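PDB 4NES: UDP-N-acetylglucosamine 2-epimerase from Methanocaldococcus jannaschii, which probably catalyses the reversible epimerisation at C-2 of UDP-N-acetylglucosamine to UDP-N-acetylmannosamine, working as a homodimer. Local coordinates for residues H207-E210 / N211-K215. Sequence-based numbering, arbitrary orientation.
With UDP (uridine-5'-diphosphate), chain C; UD1 (uridine-diphosphate-N-acetylglucosamine), chain B.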
# COMPACT_ATOMS: atom_id res chain seq x y z
N HIS A 207 -21.75 10.95 -4.35
CA HIS A 207 -21.46 9.81 -3.49
C HIS A 207 -20.08 9.76 -2.83
O HIS A 207 -19.78 8.78 -2.14
CB HIS A 207 -21.71 8.47 -4.22
CG HIS A 207 -20.64 8.08 -5.19
ND1 HIS A 207 -20.60 8.52 -6.49
CD2 HIS A 207 -19.55 7.28 -5.03
CE1 HIS A 207 -19.54 8.00 -7.10
NE2 HIS A 207 -18.89 7.25 -6.23
N ARG A 208 -19.23 10.76 -3.03
CA ARG A 208 -17.90 10.74 -2.39
C ARG A 208 -18.08 10.63 -0.89
O ARG A 208 -18.92 11.32 -0.32
CB ARG A 208 -17.10 12.01 -2.70
CG ARG A 208 -16.67 12.19 -4.15
CD ARG A 208 -15.30 11.58 -4.47
NE ARG A 208 -15.26 10.12 -4.38
CZ ARG A 208 -15.70 9.30 -5.32
NH1 ARG A 208 -16.26 9.77 -6.43
NH2 ARG A 208 -15.59 7.99 -5.13
N ALA A 209 -17.27 9.79 -0.25
CA ALA A 209 -17.35 9.62 1.20
C ALA A 209 -17.24 10.96 1.92
O ALA A 209 -17.99 11.24 2.87
CB ALA A 209 -16.27 8.67 1.68
N GLU A 210 -16.32 11.81 1.46
CA GLU A 210 -16.06 13.08 2.14
C GLU A 210 -17.22 14.07 2.01
O GLU A 210 -17.30 15.04 2.76
CB GLU A 210 -14.76 13.70 1.64
CG GLU A 210 -14.69 13.88 0.12
CD GLU A 210 -14.10 12.69 -0.63
OE1 GLU A 210 -14.11 11.54 -0.13
OE2 GLU A 210 -13.61 12.91 -1.76
N ASN A 211 -18.13 13.82 1.07
CA ASN A 211 -19.30 14.67 0.86
C ASN A 211 -20.56 14.17 1.53
O ASN A 211 -21.39 14.96 1.97
CB ASN A 211 -19.60 14.84 -0.63
CG ASN A 211 -18.74 15.88 -1.30
OD1 ASN A 211 -18.24 16.80 -0.66
ND2 ASN A 211 -18.57 15.75 -2.61
N VAL A 212 -20.75 12.85 1.56
CA VAL A 212 -22.04 12.33 2.00
C VAL A 212 -21.98 11.73 3.41
O VAL A 212 -23.02 11.55 4.04
CB VAL A 212 -22.63 11.30 1.00
CG1 VAL A 212 -22.69 11.88 -0.43
CG2 VAL A 212 -21.83 9.99 1.01
N ASP A 213 -20.78 11.43 3.89
CA ASP A 213 -20.63 10.89 5.25
C ASP A 213 -20.56 12.02 6.28
O ASP A 213 -20.65 11.76 7.48
CB ASP A 213 -19.36 10.06 5.40
CG ASP A 213 -19.38 8.77 4.60
OD1 ASP A 213 -20.40 8.44 3.95
OD2 ASP A 213 -18.34 8.08 4.63
N ASN A 214 -20.39 13.25 5.80
CA ASN A 214 -20.21 14.45 6.62
C ASN A 214 -21.50 15.25 6.53
O ASN A 214 -21.78 15.85 5.49
CB ASN A 214 -19.03 15.25 6.03
CG ASN A 214 -18.72 16.54 6.78
OD1 ASN A 214 -19.59 17.17 7.38
ND2 ASN A 214 -17.46 16.96 6.70
N LYS A 215 -22.28 15.27 7.61
CA LYS A 215 -23.63 15.86 7.55
C LYS A 215 -23.68 17.33 7.14
O LYS A 215 -24.54 17.73 6.36
CB LYS A 215 -24.39 15.65 8.87
CG LYS A 215 -25.78 16.30 8.85
CD LYS A 215 -26.52 16.11 10.15
CE LYS A 215 -27.91 16.72 10.08
NZ LYS A 215 -28.72 16.39 11.29
N1 UDP C . -23.37 5.41 -13.98
C2 UDP C . -24.38 4.60 -14.40
N3 UDP C . -25.61 4.74 -13.87
C4 UDP C . -25.90 5.66 -12.92
C5 UDP C . -24.88 6.50 -12.46
C6 UDP C . -23.61 6.34 -13.01
O2 UDP C . -24.17 3.75 -15.27
O4 UDP C . -27.19 5.75 -12.41
C1' UDP C . -21.99 5.28 -14.48
C2' UDP C . -21.39 6.41 -15.13
O2' UDP C . -21.84 6.52 -16.46
C3' UDP C . -19.95 6.16 -14.98
C4' UDP C . -19.86 5.38 -13.75
O4' UDP C . -21.17 5.09 -13.34
O3' UDP C . -19.39 5.43 -16.04
C5' UDP C . -19.20 6.11 -12.63
O5' UDP C . -19.24 5.37 -11.43
PA UDP C . -19.33 6.06 -10.01
O1A UDP C . -20.21 5.20 -9.13
O2A UDP C . -19.87 7.47 -10.17
O3A UDP C . -17.89 6.05 -9.36
PB UDP C . -16.57 6.87 -9.60
O1B UDP C . -16.36 7.10 -11.09
O2B UDP C . -16.66 8.16 -8.83
O3B UDP C . -15.53 5.97 -9.00
C1' UD1 B . -17.04 2.60 -3.78
C2' UD1 B . -15.64 3.10 -3.96
C3' UD1 B . -15.62 4.37 -4.68
C4' UD1 B . -16.35 4.33 -5.95
C5' UD1 B . -17.73 3.75 -5.75
C6' UD1 B . -18.43 3.50 -7.03
C7' UD1 B . -14.05 2.40 -2.08
C8' UD1 B . -13.48 2.74 -0.73
N2' UD1 B . -15.01 3.32 -2.63
O1' UD1 B . -17.74 3.49 -3.00
O3' UD1 B . -14.25 4.76 -4.91
O4' UD1 B . -16.46 5.63 -6.51
O5' UD1 B . -17.66 2.49 -5.09
O6' UD1 B . -19.80 3.64 -6.97
O7' UD1 B . -13.70 1.38 -2.67
N1 UD1 B . -24.16 -0.27 -1.08
C2 UD1 B . -25.26 -0.93 -1.44
N3 UD1 B . -25.23 -1.78 -2.46
C4 UD1 B . -24.10 -2.01 -3.14
C5 UD1 B . -22.94 -1.34 -2.79
C6 UD1 B . -22.99 -0.45 -1.73
O2 UD1 B . -26.31 -0.75 -0.85
O4 UD1 B . -24.09 -2.90 -4.18
C1B UD1 B . -24.17 0.70 0.04
C2B UD1 B . -23.98 0.10 1.38
O2' UD1 B . -24.74 0.80 2.33
C3B UD1 B . -22.57 0.31 1.63
C4B UD1 B . -22.34 1.65 1.02
O4B UD1 B . -23.16 1.70 -0.13
O3B UD1 B . -22.20 0.26 2.99
C5B UD1 B . -20.92 1.86 0.62
O5B UD1 B . -20.37 0.86 -0.18
PA UD1 B . -18.84 0.82 -0.46
O1A UD1 B . -18.12 0.68 0.85
O2A UD1 B . -18.55 -0.30 -1.40
O3A UD1 B . -18.41 2.21 -1.04
PB UD1 B . -19.05 3.08 -2.22
O1B UD1 B . -19.62 4.32 -1.61
O2B UD1 B . -19.97 2.24 -3.06
O HOH W 1 -15.62 15.45 4.79
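V212 lays CG2 against R208 O at 3.5 Å and CG1 near H207 CA, and N211 brings ND2 beside R208 CB. V212 and N211 also both donate their backbone N-H to R208 O, which closes the first turn of the short helix 209-212. N211 OD1 accepts from R217 NE, while N211 ND2 donates to D287 OD2; the D287 carboxylate also takes the backbone N-H of H207 and R208. A chi1 of -67° lays D213 CB and CG against A209 O, with CB 3.1 Å from A209 O, while OD2 and OD1 make salt bridges to R243 and R247. A water joins E210 O to N214 ND2.

Beyond the turn, H207 and R208 converge on the sugar: H207 NE2 donates to UD1 O4' at 2.9 Å, in the ring plane and almost straight (171°), and R208 NH2 donates to the same oxygen at 2.9 Å. UDP O2B lies in plane at the edge of the R208 guanidinium and takes a 2.9 Å bond from NH1, and E129 pairs with NH2. The H207 ring stacks on H241. An alanine in place of H207 would probably leave UD1 O4' with R208 as its one partner from this turn and H241 without its stacking mate. In this GT-B enzyme, where H207 is the active-site residue by analogy with relatives, the turn thus couples the sugar hydroxyl to the beta-phosphate of the separately bound UDP through one guanidinium.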